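Local coordinates for protein RavA (Legionella pneumophila str. Paris, PDB 6WO6) that is of unknown molecular function but is an effector of Legionella pneumophila, probably acting inside host cells during infection, at residues G183-Q188 and A222-A227; K213-A218 and A248-S253; D260-L265 and P292-G297. The protein carries 2 engineered substitutions. All coordinates share one frame; numbering follows the deposited sequence.

Interaction 1 (G183-Q188 and A222-A227)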
ATOM      1  N   GLY A 183      12.912   7.226  -8.330  1.00 56.01           N
ATOM      2  CA  GLY A 183      13.508   8.410  -8.905  1.00 59.04           C
ATOM      3  C   GLY A 183      15.016   8.299  -9.057  1.00 62.62           C
ATOM      4  O   GLY A 183      15.612   7.224  -8.944  1.00 61.97           O
ATOM      5  N   ASP A 184      15.639   9.448  -9.322  1.00 66.36           N
ATOM      6  CA  ASP A 184      17.086   9.521  -9.492  1.00 68.91           C
ATOM      7  C   ASP A 184      17.849   9.485  -8.173  1.00 68.57           C
ATOM      8  O   ASP A 184      19.066   9.268  -8.190  1.00 70.11           O
ATOM      9  CB  ASP A 184      17.466  10.788 -10.263  1.00 74.59           C
ATOM     10  CG  ASP A 184      17.078  10.720 -11.728  1.00 80.64           C
ATOM     11  OD1 ASP A 184      17.087   9.607 -12.295  1.00 81.83           O
ATOM     12  OD2 ASP A 184      16.770  11.780 -12.314  1.00 84.11           O
ATOM     13  N   ARG A 185      17.181   9.688  -7.040  1.00 67.87           N
ATOM     14  CA  ARG A 185      17.825   9.661  -5.726  1.00 64.80           C
ATOM     15  C   ARG A 185      17.078   8.714  -4.796  1.00 60.41           C
ATOM     16  O   ARG A 185      16.492   9.140  -3.797  1.00 61.47           O
ATOM     17  CB  ARG A 185      17.895  11.067  -5.131  1.00 67.15           C
ATOM     18  CG  ARG A 185      18.827  12.024  -5.862  1.00 70.47           C
ATOM     19  CD  ARG A 185      20.269  11.537  -5.808  1.00 71.51           C
ATOM     20  NE  ARG A 185      20.698  11.257  -4.441  1.00 71.05           N
ATOM     21  CZ  ARG A 185      21.375  12.109  -3.677  1.00 71.62           C
ATOM     22  NH1 ARG A 185      21.712  13.301  -4.148  1.00 74.18           N
ATOM     23  NH2 ARG A 185      21.719  11.764  -2.443  1.00 70.27           N
ATOM     24  N   PRO A 186      17.091   7.407  -5.086  1.00 56.22           N
ATOM     25  CA  PRO A 186      16.329   6.461  -4.252  1.00 53.06           C
ATOM     26  C   PRO A 186      16.860   6.313  -2.835  1.00 51.31           C
ATOM     27  O   PRO A 186      16.169   5.712  -2.001  1.00 49.22           O
ATOM     28  CB  PRO A 186      16.440   5.140  -5.026  1.00 53.68           C
ATOM     29  CG  PRO A 186      17.689   5.270  -5.822  1.00 54.53           C
ATOM     30  CD  PRO A 186      17.792   6.725  -6.189  1.00 56.29           C
ATOM     31  N   ASP A 187      18.055   6.826  -2.530  1.00 53.09           N
ATOM     32  CA  ASP A 187      18.531   6.791  -1.150  1.00 55.50           C
ATOM     33  C   ASP A 187      17.735   7.736  -0.259  1.00 59.71           C
ATOM     34  O   ASP A 187      17.653   7.523   0.959  1.00 62.47           O
ATOM     35  CB  ASP A 187      20.016   7.145  -1.092  1.00 55.65           C
ATOM     36  CG  ASP A 187      20.325   8.476  -1.751  1.00 57.32           C
ATOM     37  OD1 ASP A 187      20.067   8.606  -2.966  1.00 57.99           O
ATOM     38  OD2 ASP A 187      20.814   9.395  -1.056  1.00 58.09           O
ATOM     39  N   GLN A 188      17.148   8.784  -0.844  1.00 59.85           N
ATOM     40  CA  GLN A 188      16.368   9.733  -0.057  1.00 58.71           C
ATOM     41  C   GLN A 188      15.078   9.111   0.459  1.00 55.09           C
ATOM     42  O   GLN A 188      14.530   9.575   1.465  1.00 56.67           O
ATOM     43  CB  GLN A 188      16.076  10.980  -0.886  1.00 60.65           C
ATOM     44  CG  GLN A 188      17.327  11.781  -1.235  1.00 63.28           C
ATOM     45  CD  GLN A 188      17.053  12.898  -2.218  1.00 66.01           C
ATOM     46  OE1 GLN A 188      16.018  12.913  -2.888  1.00 66.80           O
ATOM     47  NE2 GLN A 188      17.982  13.844  -2.312  1.00 66.97           N
ATOM     48  N   ALA A 222      23.372   2.076  -5.405  1.00 50.21           N
ATOM     49  CA  ALA A 222      24.820   1.913  -5.316  1.00 50.15           C
ATOM     50  C   ALA A 222      25.553   3.159  -5.791  1.00 51.16           C
ATOM     51  O   ALA A 222      26.633   3.476  -5.278  1.00 50.81           O
ATOM     52  CB  ALA A 222      25.266   0.695  -6.126  1.00 49.69           C
ATOM     53  N   LEU A 223      24.981   3.884  -6.754  1.00 52.63           N
ATOM     54  CA  LEU A 223      25.663   5.060  -7.285  1.00 53.25           C
ATOM     55  C   LEU A 223      25.539   6.268  -6.354  1.00 57.70           C
ATOM     56  O   LEU A 223      26.533   6.952  -6.089  1.00 60.20           O
ATOM     57  CB  LEU A 223      25.120   5.395  -8.675  1.00 50.41           C
ATOM     58  CG  LEU A 223      25.755   6.601  -9.368  1.00 50.62           C
ATOM     59  CD1 LEU A 223      27.259   6.414  -9.504  1.00 50.49           C
ATOM     60  CD2 LEU A 223      25.115   6.839 -10.728  1.00 51.52           C
ATOM     61  N   ARG A 224      24.333   6.546  -5.843  1.00 57.20           N
ATOM     62  CA  ARG A 224      24.080   7.815  -5.164  1.00 56.13           C
ATOM     63  C   ARG A 224      24.041   7.724  -3.642  1.00 51.26           C
ATOM     64  O   ARG A 224      24.120   8.765  -2.982  1.00 52.56           O
ATOM     65  CB  ARG A 224      22.756   8.422  -5.649  1.00 60.84           C
ATOM     66  CG  ARG A 224      22.466   8.230  -7.130  1.00 65.75           C
ATOM     67  CD  ARG A 224      23.286   9.143  -8.030  1.00 71.54           C
ATOM     68  NE  ARG A 224      22.928   8.951  -9.435  1.00 76.81           N
ATOM     69  CZ  ARG A 224      22.020   9.675 -10.085  1.00 81.13           C
ATOM     70  NH1 ARG A 224      21.379  10.655  -9.463  1.00 83.32           N
ATOM     71  NH2 ARG A 224      21.755   9.420 -11.361  1.00 82.23           N
ATOM     72  N   THR A 225      23.911   6.533  -3.065  1.00 46.49           N
ATOM     73  CA  THR A 225      23.829   6.430  -1.608  1.00 44.89           C
ATOM     74  C   THR A 225      25.160   6.825  -0.976  1.00 47.56           C
ATOM     75  O   THR A 225      26.215   6.374  -1.433  1.00 48.04           O
ATOM     76  CB  THR A 225      23.459   5.010  -1.175  1.00 42.10           C
ATOM     77  OG1 THR A 225      22.279   4.585  -1.866  1.00 43.69           O
ATOM     78  CG2 THR A 225      23.205   4.953   0.325  1.00 38.81           C
ATOM     79  N   PRO A 226      25.158   7.660   0.059  1.00 49.71           N
ATOM     80  CA  PRO A 226      26.400   7.921   0.793  1.00 52.69           C
ATOM     81  C   PRO A 226      26.854   6.683   1.551  1.00 54.65           C
ATOM     82  O   PRO A 226      26.046   5.848   1.964  1.00 57.01           O
ATOM     83  CB  PRO A 226      26.017   9.055   1.752  1.00 51.36           C
ATOM     84  CG  PRO A 226      24.783   9.659   1.159  1.00 47.91           C
ATOM     85  CD  PRO A 226      24.057   8.522   0.519  1.00 46.96           C
ATOM     86  N   ALA A 227      28.173   6.579   1.739  1.00 54.20           N
ATOM     87  CA  ALA A 227      28.746   5.368   2.321  1.00 53.14           C
ATOM     88  C   ALA A 227      28.204   5.101   3.721  1.00 52.79           C
ATOM     89  O   ALA A 227      27.985   3.943   4.100  1.00 52.34           O
ATOM     90  CB  ALA A 227      30.271   5.468   2.346  1.00 53.21           C
TER
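The guanidinium of Arg224 has the backbone O of Asp184 over one face and CD of Arg185 at an edge, near its plane. Although Asp184 O comes within 3.0 Å of Arg224 NH1, it lies above the plane at a poor angle; the pair is a close polar contact, not a hydrogen bond. Arg185 is flanked differently: Gln188 NE2 sits 4.0 Å above the plane of its guanidinium, while the carboxylate of Asp187 occupies an edge. Arg185 grips Asp187 side-on in a bidentate salt bridge, Arg185 NE to Asp187 OD1 at 3.1 Å and Arg185 NH2 to Asp187 OD2 at 2.9 Å, each oxygen using its syn lone pair. Bends at chi2 and chi3 fold Arg185 back for this grip, which fixes both groups and would offset their charges. CB of Arg224 then rests obliquely against Arg185 NE at 3.7 Å. Asp187 points its CB at Thr225, meeting OG1 at 3.5 Å; that hydroxyl is hydrogen-bonded back to Leu221 O in the last turn of the helix, so its polar end is satisfied. Pro226 CD lies beside Asp187 OD2. The arrangement is that of a type I beta turn, Arg185 to Gln188, packed on the C-terminal end of helix 214-224.

Interaction 2 (K213-A218 and A248-S253)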
ATOM      1  N   LYS A 213      11.854  -3.830 -11.639  1.00 60.86           N
ATOM      2  CA  LYS A 213      12.625  -2.593 -11.686  1.00 59.88           C
ATOM      3  C   LYS A 213      13.710  -2.561 -10.620  1.00 55.73           C
ATOM      4  O   LYS A 213      14.344  -1.516 -10.424  1.00 54.21           O
ATOM      5  CB  LYS A 213      11.710  -1.371 -11.533  1.00 62.36           C
ATOM      6  CG  LYS A 213      10.786  -1.131 -12.715  1.00 67.44           C
ATOM      7  CD  LYS A 213      10.127   0.236 -12.640  1.00 70.40           C
ATOM      8  CE  LYS A 213       9.229   0.491 -13.846  1.00 74.35           C
ATOM      9  NZ  LYS A 213       8.670   1.876 -13.850  1.00 75.63           N
ATOM     10  N   GLU A 214      13.944  -3.681  -9.929  1.00 53.86           N
ATOM     11  CA  GLU A 214      14.903  -3.690  -8.830  1.00 53.39           C
ATOM     12  C   GLU A 214      16.338  -3.519  -9.315  1.00 53.78           C
ATOM     13  O   GLU A 214      17.184  -3.030  -8.560  1.00 53.04           O
ATOM     14  CB  GLU A 214      14.772  -4.982  -8.024  1.00 55.34           C
ATOM     15  CG  GLU A 214      13.393  -5.223  -7.427  1.00 57.31           C
ATOM     16  CD  GLU A 214      12.500  -6.032  -8.343  1.00 61.25           C
ATOM     17  OE1 GLU A 214      12.629  -5.891  -9.577  1.00 63.53           O
ATOM     18  OE2 GLU A 214      11.679  -6.819  -7.827  1.00 62.07           O
ATOM     19  N   SER A 215      16.635  -3.903 -10.560  1.00 54.59           N
ATOM     20  CA  SER A 215      17.982  -3.704 -11.090  1.00 56.44           C
ATOM     21  C   SER A 215      18.316  -2.220 -11.192  1.00 56.19           C
ATOM     22  O   SER A 215      19.379  -1.775 -10.740  1.00 55.84           O
ATOM     23  CB  SER A 215      18.114  -4.382 -12.452  1.00 61.31           C
ATOM     24  OG  SER A 215      17.957  -5.784 -12.339  1.00 64.40           O
ATOM     25  N   SER A 216      17.413  -1.438 -11.791  1.00 56.69           N
ATOM     26  CA  SER A 216      17.643  -0.003 -11.934  1.00 56.90           C
ATOM     27  C   SER A 216      17.726   0.685 -10.577  1.00 55.74           C
ATOM     28  O   SER A 216      18.600   1.532 -10.350  1.00 57.65           O
ATOM     29  CB  SER A 216      16.530   0.612 -12.784  1.00 58.45           C
ATOM     30  OG  SER A 216      16.519   2.024 -12.678  1.00 59.63           O
ATOM     31  N   ILE A 217      16.814   0.341  -9.666  1.00 53.66           N
ATOM     32  CA  ILE A 217      16.824   0.941  -8.336  1.00 49.51           C
ATOM     33  C   ILE A 217      18.119   0.600  -7.615  1.00 49.14           C
ATOM     34  O   ILE A 217      18.721   1.453  -6.955  1.00 49.08           O
ATOM     35  CB  ILE A 217      15.591   0.484  -7.532  1.00 44.53           C
ATOM     36  CG1 ILE A 217      14.305   0.837  -8.276  1.00 44.07           C
ATOM     37  CG2 ILE A 217      15.590   1.106  -6.142  1.00 40.32           C
ATOM     38  CD1 ILE A 217      13.084   0.144  -7.718  1.00 42.84           C
ATOM     39  N   ALA A 218      18.575  -0.650  -7.736  1.00 48.93           N
ATOM     40  CA  ALA A 218      19.805  -1.055  -7.066  1.00 47.34           C
ATOM     41  C   ALA A 218      21.011  -0.333  -7.645  1.00 47.23           C
ATOM     42  O   ALA A 218      21.918   0.064  -6.904  1.00 45.83           O
ATOM     43  CB  ALA A 218      19.984  -2.569  -7.168  1.00 47.13           C
ATOM     44  N   ALA A 248      16.504  -6.876  -2.167  1.00 47.11           N
ATOM     45  CA  ALA A 248      17.611  -7.029  -1.227  1.00 47.99           C
ATOM     46  C   ALA A 248      18.838  -7.636  -1.905  1.00 53.17           C
ATOM     47  O   ALA A 248      19.959  -7.118  -1.770  1.00 55.06           O
ATOM     48  CB  ALA A 248      17.170  -7.881  -0.038  1.00 48.01           C
ATOM     49  N   ILE A 249      18.645  -8.745  -2.627  1.00 53.30           N
ATOM     50  CA  ILE A 249      19.746  -9.394  -3.332  1.00 52.75           C
ATOM     51  C   ILE A 249      20.440  -8.402  -4.255  1.00 53.74           C
ATOM     52  O   ILE A 249      21.671  -8.257  -4.233  1.00 55.36           O
ATOM     53  CB  ILE A 249      19.236 -10.620  -4.115  1.00 52.13           C
ATOM     54  CG1 ILE A 249      18.561 -11.629  -3.183  1.00 52.00           C
ATOM     55  CG2 ILE A 249      20.373 -11.290  -4.862  1.00 51.18           C
ATOM     56  CD1 ILE A 249      17.949 -12.811  -3.912  1.00 50.00           C
ATOM     57  N   LYS A 250      19.656  -7.688  -5.070  1.00 53.23           N
ATOM     58  CA  LYS A 250      20.247  -6.808  -6.072  1.00 52.11           C
ATOM     59  C   LYS A 250      20.954  -5.621  -5.427  1.00 50.58           C
ATOM     60  O   LYS A 250      22.040  -5.234  -5.870  1.00 50.28           O
ATOM     61  CB  LYS A 250      19.180  -6.335  -7.057  1.00 53.86           C
ATOM     62  CG  LYS A 250      18.418  -7.467  -7.728  1.00 56.79           C
ATOM     63  CD  LYS A 250      18.663  -7.544  -9.216  1.00 58.85           C
ATOM     64  CE  LYS A 250      17.854  -8.678  -9.821  1.00 63.11           C
ATOM     65  NZ  LYS A 250      18.146  -8.885 -11.265  1.00 65.31           N
ATOM     66  N   VAL A 251      20.365  -5.034  -4.380  1.00 49.34           N
ATOM     67  CA  VAL A 251      20.991  -3.886  -3.729  1.00 46.42           C
ATOM     68  C   VAL A 251      22.317  -4.289  -3.092  1.00 47.33           C
ATOM     69  O   VAL A 251      23.330  -3.584  -3.226  1.00 45.89           O
ATOM     70  CB  VAL A 251      20.025  -3.268  -2.700  1.00 44.71           C
ATOM     71  CG1 VAL A 251      20.759  -2.321  -1.772  1.00 43.89           C
ATOM     72  CG2 VAL A 251      18.902  -2.536  -3.410  1.00 46.01           C
ATOM     73  N   GLN A 252      22.340  -5.435  -2.404  1.00 49.11           N
ATOM     74  CA  GLN A 252      23.583  -5.871  -1.778  1.00 50.19           C
ATOM     75  C   GLN A 252      24.642  -6.203  -2.826  1.00 50.88           C
ATOM     76  O   GLN A 252      25.820  -5.859  -2.656  1.00 50.47           O
ATOM     77  CB  GLN A 252      23.313  -7.061  -0.855  1.00 51.07           C
ATOM     78  CG  GLN A 252      22.392  -6.710   0.318  1.00 54.32           C
ATOM     79  CD  GLN A 252      22.351  -7.782   1.392  1.00 57.31           C
ATOM     80  OE1 GLN A 252      23.204  -7.821   2.281  1.00 59.17           O
ATOM     81  NE2 GLN A 252      21.352  -8.658   1.318  1.00 57.83           N
ATOM     82  N   SER A 253      24.242  -6.833  -3.936  1.00 51.28           N
ATOM     83  CA  SER A 253      25.227  -7.160  -4.960  1.00 54.16           C
ATOM     84  C   SER A 253      25.735  -5.911  -5.675  1.00 57.34           C
ATOM     85  O   SER A 253      26.902  -5.864  -6.078  1.00 60.70           O
ATOM     86  CB  SER A 253      24.642  -8.153  -5.965  1.00 54.63           C
ATOM     87  OG  SER A 253      24.122  -7.481  -7.097  1.00 55.00           O
TER
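Between segments 213-218 and 248-253, on helices 214-224 and 246-265, Ala218 and Val251 have the nearest CA atoms, 4.5 Å apart. The axes of the short segments 214-218 and 248-253 approach to 8.6 Å and cross at -33°, running broadly the same way. The small side chain of Ala218 suits this close approach: its CB points at the partner helix and settles on the backbone there, 3.6 Å from Lys250 O. The same methyl meets Val251 CG2 at 3.9 Å. Val251 turns CG2 beside its own backbone N and CG1 anti to it (chi1 165°), so one branch faces Ala218. Lys250 CB also touches the methyl, about a right angle round from Val251 CG2, and lies 4.1 Å from Glu214 O one turn back. This part, with Ala218 and Val251 buried, sets short aliphatic groups against main chain.

Toward the partly exposed side the packing becomes looser and polar. Lys250 leaves its helix with CG anti to the carbonyl carbon, bends at chi2 (-114°), and then extends its remaining methylenes toward the start of helix 214-224. Its CD passes 3.7 Å from Ser215 OG, and NZ ends 3.3 Å from that oxygen. Both polar ends are held by Glu286, whose OE2 forms a salt bridge with Lys250 NZ and a hydrogen bond with Ser215 OG. A long, flexible lysine suits this margin, since its methylenes cover the interface while its charge reaches the carboxylate, which probably stabilises the charged form.

Around this helix pair, Ile237 of helix 230-240 packs on Val251, Phe287 of a loop lies against Ala218, and Glu214 reaches back over the beginning of helix 246-265 to touch Glu246 and Leu247.

Interaction 3 (D260-L265 and P292-G297)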
ATOM      1  N   ASP A 260      34.023  -3.575  -5.265  1.00 56.80           N
ATOM      2  CA  ASP A 260      34.997  -4.247  -6.120  1.00 57.98           C
ATOM      3  C   ASP A 260      35.653  -3.266  -7.082  1.00 56.95           C
ATOM      4  O   ASP A 260      36.880  -3.273  -7.253  1.00 58.41           O
ATOM      5  CB  ASP A 260      34.307  -5.379  -6.885  1.00 61.26           C
ATOM      6  CG  ASP A 260      35.283  -6.393  -7.448  1.00 67.69           C
ATOM      7  OD1 ASP A 260      36.497  -6.286  -7.169  1.00 71.43           O
ATOM      8  OD2 ASP A 260      34.826  -7.304  -8.171  1.00 68.77           O
ATOM      9  N   ILE A 261      34.847  -2.410  -7.714  1.00 54.29           N
ATOM     10  CA  ILE A 261      35.378  -1.405  -8.633  1.00 52.94           C
ATOM     11  C   ILE A 261      36.360  -0.495  -7.912  1.00 55.86           C
ATOM     12  O   ILE A 261      37.457  -0.212  -8.409  1.00 57.14           O
ATOM     13  CB  ILE A 261      34.231  -0.596  -9.263  1.00 52.14           C
ATOM     14  CG1 ILE A 261      33.379  -1.481 -10.171  1.00 53.35           C
ATOM     15  CG2 ILE A 261      34.776   0.589 -10.040  1.00 53.35           C
ATOM     16  CD1 ILE A 261      32.200  -0.756 -10.777  1.00 54.66           C
ATOM     17  N   GLU A 262      35.982  -0.023  -6.721  1.00 58.18           N
ATOM     18  CA  GLU A 262      36.808   0.965  -6.036  1.00 60.65           C
ATOM     19  C   GLU A 262      38.083   0.352  -5.460  1.00 57.78           C
ATOM     20  O   GLU A 262      39.113   1.031  -5.390  1.00 58.68           O
ATOM     21  CB  GLU A 262      35.995   1.655  -4.944  1.00 64.23           C
ATOM     22  CG  GLU A 262      34.955   2.619  -5.491  1.00 67.93           C
ATOM     23  CD  GLU A 262      34.074   3.217  -4.409  1.00 72.56           C
ATOM     24  OE1 GLU A 262      33.995   2.634  -3.305  1.00 74.03           O
ATOM     25  OE2 GLU A 262      33.458   4.274  -4.665  1.00 74.43           O
ATOM     26  N   ARG A 263      38.045  -0.918  -5.060  1.00 55.89           N
ATOM     27  CA  ARG A 263      39.203  -1.545  -4.434  1.00 60.43           C
ATOM     28  C   ARG A 263      40.167  -2.136  -5.458  1.00 63.87           C
ATOM     29  O   ARG A 263      41.378  -1.900  -5.382  1.00 65.16           O
ATOM     30  CB  ARG A 263      38.738  -2.632  -3.459  1.00 61.62           C
ATOM     31  CG  ARG A 263      39.826  -3.176  -2.541  1.00 68.20           C
ATOM     32  CD  ARG A 263      39.283  -4.288  -1.645  1.00 73.54           C
ATOM     33  NE  ARG A 263      40.132  -4.541  -0.481  1.00 81.05           N
ATOM     34  CZ  ARG A 263      41.116  -5.438  -0.445  1.00 85.35           C
ATOM     35  NH1 ARG A 263      41.388  -6.179  -1.513  1.00 84.97           N
ATOM     36  NH2 ARG A 263      41.831  -5.594   0.663  1.00 88.86           N
ATOM     37  N   ASN A 264      39.653  -2.901  -6.421  1.00 63.31           N
ATOM     38  CA  ASN A 264      40.494  -3.652  -7.343  1.00 63.61           C
ATOM     39  C   ASN A 264      40.651  -2.983  -8.702  1.00 63.78           C
ATOM     40  O   ASN A 264      41.756  -2.983  -9.257  1.00 70.08           O
ATOM     41  CB  ASN A 264      39.934  -5.064  -7.527  1.00 63.44           C
ATOM     42  CG  ASN A 264      39.937  -5.859  -6.233  1.00 66.88           C
ATOM     43  OD1 ASN A 264      40.926  -5.867  -5.500  1.00 70.64           O
ATOM     44  ND2 ASN A 264      38.820  -6.518  -5.938  1.00 65.49           N
ATOM     45  N   LEU A 265      39.581  -2.411  -9.257  1.00 58.00           N
ATOM     46  CA  LEU A 265      39.696  -1.768 -10.562  1.00 55.91           C
ATOM     47  C   LEU A 265      40.408  -0.426 -10.472  1.00 58.45           C
ATOM     48  O   LEU A 265      41.132  -0.049 -11.401  1.00 61.45           O
ATOM     49  CB  LEU A 265      38.313  -1.589 -11.196  1.00 52.58           C
ATOM     50  CG  LEU A 265      38.332  -1.073 -12.638  1.00 52.69           C
ATOM     51  CD1 LEU A 265      39.207  -1.965 -13.501  1.00 54.31           C
ATOM     52  CD2 LEU A 265      36.931  -0.997 -13.206  1.00 49.80           C
ATOM     53  N   PRO A 292      30.722   4.944 -15.675  1.00 61.04           N
ATOM     54  CA  PRO A 292      31.207   6.257 -16.150  1.00 62.59           C
ATOM     55  C   PRO A 292      31.592   7.213 -15.032  1.00 66.27           C
ATOM     56  O   PRO A 292      32.596   7.924 -15.154  1.00 69.42           O
ATOM     57  CB  PRO A 292      30.025   6.786 -16.971  1.00 63.51           C
ATOM     58  CG  PRO A 292      29.322   5.565 -17.433  1.00 64.05           C
ATOM     59  CD  PRO A 292      29.422   4.603 -16.284  1.00 61.72           C
ATOM     60  N   GLU A 293      30.827   7.248 -13.937  1.00 67.27           N
ATOM     61  CA  GLU A 293      31.161   8.136 -12.826  1.00 69.36           C
ATOM     62  C   GLU A 293      32.435   7.685 -12.122  1.00 65.36           C
ATOM     63  O   GLU A 293      33.387   8.459 -11.972  1.00 65.95           O
ATOM     64  CB  GLU A 293      30.000   8.196 -11.832  1.00 73.75           C
ATOM     65  CG  GLU A 293      29.310   9.547 -11.752  1.00 81.66           C
ATOM     66  CD  GLU A 293      28.071   9.620 -12.624  1.00 86.60           C
ATOM     67  OE1 GLU A 293      27.371  10.655 -12.577  1.00 89.73           O
ATOM     68  OE2 GLU A 293      27.792   8.642 -13.351  1.00 86.84           O
ATOM     69  N   LEU A 294      32.468   6.428 -11.676  1.00 62.12           N
ATOM     70  CA  LEU A 294      33.582   5.951 -10.866  1.00 62.64           C
ATOM     71  C   LEU A 294      34.875   5.804 -11.663  1.00 65.07           C
ATOM     72  O   LEU A 294      35.958   5.810 -11.065  1.00 66.68           O
ATOM     73  CB  LEU A 294      33.207   4.621 -10.211  1.00 59.17           C
ATOM     74  CG  LEU A 294      31.898   4.645  -9.415  1.00 57.77           C
ATOM     75  CD1 LEU A 294      31.662   3.315  -8.721  1.00 55.72           C
ATOM     76  CD2 LEU A 294      31.887   5.788  -8.412  1.00 60.54           C
ATOM     77  N   LEU A 295      34.794   5.675 -12.987  1.00 63.99           N
ATOM     78  CA  LEU A 295      35.974   5.617 -13.841  1.00 64.59           C
ATOM     79  C   LEU A 295      36.259   6.942 -14.538  1.00 69.14           C
ATOM     80  O   LEU A 295      37.104   6.984 -15.438  1.00 73.25           O
ATOM     81  CB  LEU A 295      35.825   4.512 -14.890  1.00 60.81           C
ATOM     82  CG  LEU A 295      35.614   3.068 -14.431  1.00 55.99           C
ATOM     83  CD1 LEU A 295      35.762   2.124 -15.613  1.00 55.18           C
ATOM     84  CD2 LEU A 295      36.578   2.695 -13.323  1.00 54.72           C
ATOM     85  N   LYS A 296      35.576   8.017 -14.152  1.00 68.44           N
ATOM     86  CA  LYS A 296      35.748   9.296 -14.827  1.00 70.87           C
ATOM     87  C   LYS A 296      37.154   9.828 -14.574  1.00 76.59           C
ATOM     88  O   LYS A 296      37.546  10.047 -13.423  1.00 75.92           O
ATOM     89  CB  LYS A 296      34.701  10.299 -14.348  1.00 70.38           C
ATOM     90  CG  LYS A 296      34.576  11.517 -15.248  1.00 73.94           C
ATOM     91  CD  LYS A 296      34.635  12.811 -14.461  1.00 77.76           C
ATOM     92  CE  LYS A 296      35.007  13.972 -15.372  1.00 83.83           C
ATOM     93  NZ  LYS A 296      36.368  13.799 -15.961  1.00 86.52           N
ATOM     94  N   GLY A 297      37.909  10.031 -15.648  1.00 81.84           N
ATOM     95  CA  GLY A 297      39.264  10.536 -15.520  1.00 85.57           C
ATOM     96  C   GLY A 297      40.231   9.559 -14.889  1.00 85.53           C
ATOM     97  O   GLY A 297      41.146   9.976 -14.168  1.00 89.31           O
TER
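Leu265 overlaps Leu295 methyl to methyl: its CD2 lies 3.7 Å from Leu295 CD2 and 4.1 Å from Leu295 CD1, so one branch sits against the forked end of the other leucine. The two side chains cross at about a right angle. Leu265 holds CG anti to its backbone N (chi1 -173°), whereas Leu295 has CG beside its own N, and its tip swings closer than its CB direction alone would suggest. Ile261, one turn earlier, adds CG2, which stands 4.3 Å from both Leu294 CB and Leu295 CD2. Branched aliphatic side chains suit this join, which has no hydrogen bond across it and depends on shape and burial. At the margin, Glu262 brings OE2 near Leu294 CD2, but its charge is paired with Arg258 in a salt bridge, so the leucine meets a carboxylate already engaged.

The backbone on the first side is a wider pi-type turn over 261-265. Asp260 O takes the N-H of Asn264 and, weakly, that of Leu265, while Asn264 ND2 donates to Asp260 OD1 at 2.6 Å. On the second side, Leu295 is the residue at which the chain leaves helix 290-294. Helix 270-275 completes the surroundings: Phe273 packs on Ile261 and Leu265, and Phe274 on Leu265, so Ile261 and Leu265, near the end of helix 246-265, pack against both helix 270-275 and the end of helix 290-294.

How the interactions relate
All three contacts lie in the C-terminal half of this elongated, all-helical chain. Interaction 1 closes a loop of 33 residues, bringing the turn after helix 162-181 to the end of helix 214-224. Before it closes, interaction 2 has opened on the start of that same helix, so the two cross along the chain; they also touch, through Pro186 and Ile217. Interaction 2 carries helix 214-224 onto helix 246-265, whose far end opens interaction 3, a separate loop that follows in series and ends beyond helix 290-294. Leu223 and Glu293 bring interactions 1 and 3 into contact, while interactions 2 and 3 remain about 7 Å apart at their nearest atoms.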